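Local coordinates for type-2 ice-structuring protein (Brachyopsis rostratus, PDB 2ZIB) that binds to ice crystals and inhibits their growth, protecting fish blood from freezing, and is built on a C-type lectin domain, at residues V65-S70 against A125-K130; C104-A109 against D116-P121. All coordinates share one frame; numbering follows the deposited sequence.

Interaction 1: V65-S70 against A125-K130; sequences VWIGGS and ASICAK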
ATOM      1  N   VAL A  65       5.641   1.082   5.923  1.00  7.38           N
ATOM      2  CA  VAL A  65       4.893  -0.068   5.378  1.00  7.03           C
ATOM      3  C   VAL A  65       4.977  -0.061   3.870  1.00  6.48           C
ATOM      4  O   VAL A  65       4.855   0.985   3.210  1.00  6.87           O
ATOM      5  CB  VAL A  65       3.372  -0.096   5.783  1.00  8.91           C
ATOM      6  CG1 VAL A  65       3.210  -0.492   7.232  1.00  9.87           C
ATOM      7  CG2 VAL A  65       2.619   1.202   5.423  1.00  8.87           C
ATOM      8  N   TRP A  66       5.170  -1.246   3.308  1.00  5.79           N
ATOM      9  CA  TRP A  66       4.952  -1.419   1.873  1.00  5.89           C
ATOM     10  C   TRP A  66       3.491  -1.197   1.488  1.00  6.08           C
ATOM     11  O   TRP A  66       2.603  -1.660   2.190  1.00  6.47           O
ATOM     12  CB  TRP A  66       5.379  -2.818   1.446  1.00  6.35           C
ATOM     13  CG  TRP A  66       6.828  -3.108   1.469  1.00  5.70           C
ATOM     14  CD1 TRP A  66       7.441  -4.208   2.052  1.00  7.45           C
ATOM     15  CD2 TRP A  66       7.880  -2.387   0.783  1.00  4.91           C
ATOM     16  NE1 TRP A  66       8.783  -4.212   1.760  1.00  6.35           N
ATOM     17  CE2 TRP A  66       9.077  -3.149   0.933  1.00  5.85           C
ATOM     18  CE3 TRP A  66       7.909  -1.241  -0.048  1.00  5.72           C
ATOM     19  CZ2 TRP A  66      10.297  -2.741   0.360  1.00  6.85           C
ATOM     20  CZ3 TRP A  66       9.128  -0.834  -0.594  1.00  6.14           C
ATOM     21  CH2 TRP A  66      10.307  -1.595  -0.396  1.00  6.68           C
ATOM     22  N   ILE A  67       3.287  -0.475   0.391  1.00  5.73           N
ATOM     23  CA  ILE A  67       1.959  -0.351  -0.251  1.00  6.66           C
ATOM     24  C   ILE A  67       2.077  -0.775  -1.704  1.00  6.47           C
ATOM     25  O   ILE A  67       3.171  -1.165  -2.153  1.00  6.50           O
ATOM     26  CB  ILE A  67       1.353   1.055  -0.030  1.00  6.70           C
ATOM     27  CG1 ILE A  67       2.293   2.166  -0.551  1.00  7.66           C
ATOM     28  CG2 ILE A  67       1.012   1.226   1.481  1.00  8.47           C
ATOM     29  CD1 ILE A  67       1.658   3.552  -0.534  1.00  8.49           C
ATOM     30  N   GLY A  68       0.976  -0.718  -2.466  1.00  6.06           N
ATOM     31  CA  GLY A  68       0.949  -1.498  -3.693  1.00  6.46           C
ATOM     32  C   GLY A  68       1.536  -0.904  -4.951  1.00  6.01           C
ATOM     33  O   GLY A  68       1.267  -1.402  -6.040  1.00  7.46           O
ATOM     34  N   GLY A  69       2.367   0.137  -4.826  1.00  6.07           N
ATOM     35  CA  GLY A  69       2.927   0.803  -5.978  1.00  6.66           C
ATOM     36  C   GLY A  69       4.262   0.190  -6.385  1.00  6.39           C
ATOM     37  O   GLY A  69       5.124  -0.132  -5.548  1.00  6.77           O
ATOM     38  N   SER A  70       4.470   0.061  -7.694  1.00  7.05           N
ATOM     39  CA  SER A  70       5.809  -0.266  -8.199  1.00  6.89           C
ATOM     40  C   SER A  70       5.989   0.374  -9.576  1.00  6.75           C
ATOM     41  O   SER A  70       5.002   0.673 -10.264  1.00  7.85           O
ATOM     42  CB  SER A  70       6.067  -1.802  -8.246  1.00  7.85           C
ATOM     43  OG  SER A  70       5.229  -2.437  -9.214  1.00  8.71           O
ATOM     44  N   ALA A 125       7.062  -4.174   7.263  1.00  7.18           N
ATOM     45  CA  ALA A 125       5.641  -4.466   7.436  1.00  6.53           C
ATOM     46  C   ALA A 125       4.868  -3.952   6.209  1.00  7.00           C
ATOM     47  O   ALA A 125       5.433  -3.244   5.352  1.00  7.10           O
ATOM     48  CB  ALA A 125       5.149  -3.807   8.749  1.00  8.29           C
ATOM     49  N   SER A 126       3.572  -4.292   6.139  1.00  6.76           N
ATOM     50  CA  SER A 126       2.814  -3.946   4.945  1.00  7.01           C
ATOM     51  C   SER A 126       1.357  -3.819   5.285  1.00  6.87           C
ATOM     52  O   SER A 126       0.897  -4.203   6.373  1.00  7.44           O
ATOM     53  CB  SER A 126       3.069  -5.000   3.864  1.00  6.90           C
ATOM     54  OG  SER A 126       2.727  -6.325   4.332  1.00  7.13           O
ATOM     55  N   ILE A 127       0.596  -3.358   4.316  1.00  6.53           N
ATOM     56  CA  ILE A 127      -0.859  -3.225   4.459  1.00  6.36           C
ATOM     57  C   ILE A 127      -1.534  -3.730   3.206  1.00  5.46           C
ATOM     58  O   ILE A 127      -1.159  -3.352   2.069  1.00  6.46           O
ATOM     59  CB  ILE A 127      -1.296  -1.804   4.845  1.00  8.57           C
ATOM     60  CG1 ILE A 127      -2.793  -1.721   5.125  1.00 12.68           C
ATOM     61  CG2 ILE A 127      -0.799  -0.822   3.902  1.00 10.73           C
ATOM     62  CD1 ILE A 127      -3.129  -1.224   6.559  1.00 18.54           C
ATOM     63  N   CYS A 128      -2.504  -4.641   3.414  1.00  6.65           N
ATOM     64  CA  CYS A 128      -3.302  -5.169   2.301  1.00  6.29           C
ATOM     65  C   CYS A 128      -4.666  -4.519   2.273  1.00  7.28           C
ATOM     66  O   CYS A 128      -5.145  -4.017   3.297  1.00  7.68           O
ATOM     67  CB  CYS A 128      -3.551  -6.683   2.469  1.00  7.15           C
ATOM     68  SG  CYS A 128      -2.064  -7.706   2.744  1.00  7.72           S
ATOM     69  N   ALA A 129      -5.319  -4.579   1.107  1.00  6.60           N
ATOM     70  CA  ALA A 129      -6.706  -4.145   0.987  1.00  6.82           C
ATOM     71  C   ALA A 129      -7.468  -5.086   0.069  1.00  6.88           C
ATOM     72  O   ALA A 129      -6.878  -5.747  -0.801  1.00  7.59           O
ATOM     73  CB  ALA A 129      -6.771  -2.720   0.451  1.00  8.08           C
ATOM     74  N   LYS A 130      -8.793  -5.098   0.255  1.00  7.32           N
ATOM     75  CA  LYS A 130      -9.697  -5.803  -0.668  1.00  7.33           C
ATOM     76  C   LYS A 130     -11.098  -5.226  -0.441  1.00  7.97           C
ATOM     77  O   LYS A 130     -11.344  -4.495   0.536  1.00  9.16           O
ATOM     78  CB  LYS A 130      -9.716  -7.323  -0.455  1.00  8.06           C
ATOM     79  CG  LYS A 130     -10.141  -7.802   0.960  1.00  7.60           C
ATOM     80  CD  LYS A 130      -9.860  -9.295   1.107  1.00  8.16           C
ATOM     81  CE  LYS A 130     -10.201  -9.800   2.484  1.00  8.22           C
ATOM     82  NZ  LYS A 130      -9.827 -11.260   2.608  1.00  8.10           N
TER
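W66 N donates to A125 O over 2.9 Å with an N-H...O angle of 157°, in the plane of the carbonyl group, and this is the firm polar link between 65-70 and 125-130. The same oxygen also receives a CA-H...O contact from V65, CA to O 3.2 Å. One residue further on, I127 N reaches W66 O only weakly, at 3.4 Å, and S126 CA approaches that oxygen as well. W66 thus uses its N-H and its C=O on residues flanking S126, the pattern expected of a parallel bridge, here with the W66 and S126 CA atoms 4.5 Å apart. The strand axes diverge by 38°, in keeping with the weakening second bond and with pairing that ends after so few residues.

On one face, W66 CB meets S126 CB at 4.0 Å. W66 CG stands anti to its carbonyl carbon (chi1 -70°), which carries the indole past A125 O; its NE1 is hydrogen-bonded to M29 O and A122 O. The other face is aliphatic. V65 CG1 lies 4.1 Å from A125 CB, while CG2 of the same valine faces I127 CG2. I67 and I127 run side by side and point the same way, touching through their CG2 methyls at 3.7 Å.

Near the centre of the chain, this buried contact joins two strands of the C-type lectin fold. Strand 104-107 pairs antiparallel with 65-67, and strand 20-26 flanks 124-131. Helix 31-40 covers the tryptophan face, where A34 touches S126, W31 meets the W66 ring edge-to-face, and C38 forms a disulfide with C128.

Interaction 2: C104-A109 against D116-P121; sequences CMQMTA and DDLPCP
Q106 and L118 meet on one face of an antiparallel strand pair, their side chains crossing at a slant. The flat amide of Q106 is laid against the leucine branch: NE2 is 3.5 Å from L118 CG, and CD lies equally near L118 CD2. Q106 CG sits between its own backbone N and carbonyl carbon (chi1 54°), and the chain then extends toward the leucine. T108 and D116 cross in a similar manner, with T108 CG2 against D116 CB at 3.4 Å, while T108 OG1 is hydrogen-bonded to C114 O. D116 OD1 turns back on its own strand and accepts D117 N from above the carboxylate plane.

These pairs belong to a beta hairpin of the C-type lectin fold, made by strands 104-107 and 115-118. Q106 and D116 form a hydrogen-bonded pair with reciprocal N-to-O distances of 3.0 Å. C104 and L118 form another, its shorter bond running from L118 N to C104 O at 2.9 Å and 168°. Between them, the non-hydrogen-bonded pair M105 and D117 brings the CA atoms to 4.6 Å. D117 directs its carboxylate away from M105, to the backbone N-H groups of N97 and D98.

C104, already paired with L118 through its backbone, also carries a disulfide: its SG joins C120 SG at 2.0 Å with a C-S-S-C torsion of 95°, tying the strand to the loop that follows L118.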
ATOM      1  N   CYS A 104      10.086   0.058  -5.671  1.00  6.48           N
ATOM      2  CA  CYS A 104       8.882  -0.304  -4.915  1.00  6.62           C
ATOM      3  C   CYS A 104       8.450   0.825  -3.953  1.00  5.38           C
ATOM      4  O   CYS A 104       9.292   1.464  -3.285  1.00  7.18           O
ATOM      5  CB  CYS A 104       9.139  -1.585  -4.130  1.00  6.91           C
ATOM      6  SG  CYS A 104       9.011  -3.056  -5.147  1.00  7.24           S
ATOM      7  N   MET A 105       7.138   1.062  -3.852  1.00  6.26           N
ATOM      8  CA  MET A 105       6.609   2.176  -3.076  1.00  6.33           C
ATOM      9  C   MET A 105       6.311   1.801  -1.647  1.00  6.03           C
ATOM     10  O   MET A 105       5.683   0.770  -1.372  1.00  6.26           O
ATOM     11  CB  MET A 105       5.326   2.619  -3.750  1.00  6.32           C
ATOM     12  CG  MET A 105       4.639   3.845  -3.139  1.00  7.84           C
ATOM     13  SD  MET A 105       2.941   4.039  -3.735  1.00  8.04           S
ATOM     14  CE  MET A 105       3.169   4.686  -5.393  1.00  9.53           C
ATOM     15  N   GLN A 106       6.701   2.670  -0.721  1.00  6.26           N
ATOM     16  CA  GLN A 106       6.340   2.502   0.665  1.00  6.21           C
ATOM     17  C   GLN A 106       5.838   3.819   1.244  1.00  6.01           C
ATOM     18  O   GLN A 106       6.191   4.891   0.767  1.00  7.30           O
ATOM     19  CB  GLN A 106       7.514   2.052   1.535  1.00  6.53           C
ATOM     20  CG  GLN A 106       8.731   2.919   1.434  1.00  7.66           C
ATOM     21  CD  GLN A 106       9.862   2.497   2.347  1.00  7.19           C
ATOM     22  OE1 GLN A 106      10.346   3.348   3.105  1.00  8.00           O
ATOM     23  NE2 GLN A 106      10.278   1.240   2.299  1.00  9.01           N
ATOM     24  N   MET A 107       5.066   3.696   2.322  1.00  6.48           N
ATOM     25  CA  MET A 107       4.843   4.828   3.254  1.00  6.86           C
ATOM     26  C   MET A 107       6.073   4.858   4.155  1.00  6.81           C
ATOM     27  O   MET A 107       6.411   3.826   4.795  1.00  7.46           O
ATOM     28  CB  MET A 107       3.569   4.636   4.064  1.00  8.23           C
ATOM     29  CG  MET A 107       2.318   4.554   3.181  1.00 10.28           C
ATOM     30  SD  MET A 107       0.852   4.081   4.127  1.00 12.43           S
ATOM     31  CE  MET A 107      -0.024   5.573   4.253  1.00 12.60           C
ATOM     32  N   THR A 108       6.725   6.032   4.249  1.00  7.12           N
ATOM     33  CA  THR A 108       7.947   6.168   5.026  1.00  6.77           C
ATOM     34  C   THR A 108       7.698   6.348   6.520  1.00  6.62           C
ATOM     35  O   THR A 108       6.546   6.397   6.986  1.00  7.72           O
ATOM     36  CB  THR A 108       8.817   7.310   4.511  1.00  6.73           C
ATOM     37  OG1 THR A 108       8.141   8.568   4.720  1.00  6.86           O
ATOM     38  CG2 THR A 108       9.210   7.174   3.039  1.00  8.08           C
ATOM     39  N   ALA A 109       8.793   6.443   7.276  1.00  7.41           N
ATOM     40  CA  ALA A 109       8.752   6.639   8.717  1.00  7.56           C
ATOM     41  C   ALA A 109       8.377   8.080   9.095  1.00  8.63           C
ATOM     42  O   ALA A 109       8.146   8.349  10.273  1.00 11.76           O
ATOM     43  CB  ALA A 109      10.098   6.308   9.302  1.00  9.21           C
ATOM     44  N   ASP A 116       7.848   6.971  -0.652  1.00  6.41           N
ATOM     45  CA  ASP A 116       9.169   6.964  -1.244  1.00  6.53           C
ATOM     46  C   ASP A 116       9.352   5.650  -1.974  1.00  6.30           C
ATOM     47  O   ASP A 116       8.666   4.662  -1.659  1.00  7.03           O
ATOM     48  CB  ASP A 116      10.227   7.191  -0.159  1.00  6.99           C
ATOM     49  CG  ASP A 116      11.594   7.583  -0.676  1.00  8.18           C
ATOM     50  OD1 ASP A 116      11.797   7.807  -1.886  1.00  8.82           O
ATOM     51  OD2 ASP A 116      12.500   7.724   0.179  1.00 10.29           O
ATOM     52  N   ASP A 117      10.286   5.650  -2.929  1.00  6.10           N
ATOM     53  CA  ASP A 117      10.587   4.452  -3.711  1.00  6.85           C
ATOM     54  C   ASP A 117      11.914   3.876  -3.264  1.00  6.44           C
ATOM     55  O   ASP A 117      12.942   4.550  -3.284  1.00  7.84           O
ATOM     56  CB  ASP A 117      10.508   4.750  -5.236  1.00  8.22           C
ATOM     57  CG  ASP A 117      11.319   5.929  -5.747  1.00  8.88           C
ATOM     58  OD1 ASP A 117      11.685   6.900  -5.042  1.00  9.55           O
ATOM     59  OD2 ASP A 117      11.534   5.939  -6.986  1.00  9.37           O
ATOM     60  N   LEU A 118      11.848   2.642  -2.773  1.00  6.48           N
ATOM     61  CA  LEU A 118      12.983   1.968  -2.116  1.00  7.01           C
ATOM     62  C   LEU A 118      13.279   0.662  -2.862  1.00  6.67           C
ATOM     63  O   LEU A 118      12.435   0.181  -3.643  1.00  6.75           O
ATOM     64  CB  LEU A 118      12.601   1.614  -0.665  1.00  8.65           C
ATOM     65  CG  LEU A 118      12.844   2.686   0.387  1.00  9.78           C
ATOM     66  CD1 LEU A 118      14.299   2.924   0.650  1.00 12.12           C
ATOM     67  CD2 LEU A 118      12.141   4.044   0.134  1.00 10.74           C
ATOM     68  N   PRO A 119      14.430   0.031  -2.577  1.00  6.43           N
ATOM     69  CA  PRO A 119      14.677  -1.306  -3.142  1.00  6.60           C
ATOM     70  C   PRO A 119      13.605  -2.297  -2.694  1.00  6.65           C
ATOM     71  O   PRO A 119      13.331  -2.426  -1.498  1.00  6.74           O
ATOM     72  CB  PRO A 119      16.044  -1.670  -2.580  1.00  7.25           C
ATOM     73  CG  PRO A 119      16.688  -0.332  -2.270  1.00  7.37           C
ATOM     74  CD  PRO A 119      15.551   0.511  -1.747  1.00  7.12           C
ATOM     75  N   CYS A 120      13.047  -3.019  -3.659  1.00  7.12           N
ATOM     76  CA  CYS A 120      12.001  -3.982  -3.371  1.00  6.88           C
ATOM     77  C   CYS A 120      12.440  -5.056  -2.351  1.00  6.44           C
ATOM     78  O   CYS A 120      11.574  -5.528  -1.605  1.00  7.19           O
ATOM     79  CB  CYS A 120      11.563  -4.637  -4.692  1.00  7.04           C
ATOM     80  SG  CYS A 120      10.867  -3.430  -5.876  1.00  8.27           S
ATOM     81  N   PRO A 121      13.741  -5.449  -2.273  1.00  7.07           N
ATOM     82  CA  PRO A 121      14.132  -6.427  -1.250  1.00  7.82           C
ATOM     83  C   PRO A 121      14.153  -5.893   0.185  1.00  7.41           C
ATOM     84  O   PRO A 121      14.338  -6.690   1.087  1.00  9.19           O
ATOM     85  CB  PRO A 121      15.562  -6.843  -1.677  1.00  9.28           C
ATOM     86  CG  PRO A 121      15.608  -6.553  -3.154  1.00  8.73           C
ATOM     87  CD  PRO A 121      14.814  -5.268  -3.296  1.00  7.40           C
TER

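Interactions 1 and 2 have centres about 10 Å apart and share one mixed sheet, in which strands 65-67 and 104-107 are antiparallel neighbours. V65 O lies 2.9 Å from M107 N, a probable hydrogen bond of that pairing; a second, G69 O to M105 N at 2.9 Å, comes from beyond the corner at G68. W66 CE3 also packs on M105 O at 3.3 Å. Along the chain the order is 65-70, 104-109, 116-121, 125-130, so the hairpin of interaction 2 is nested within the loop closed by interaction 1. Strand 65-67 is thus the shared piece, pairing with 124-131 in interaction 1 and with the first hairpin strand of interaction 2, within a single C-type lectin domain.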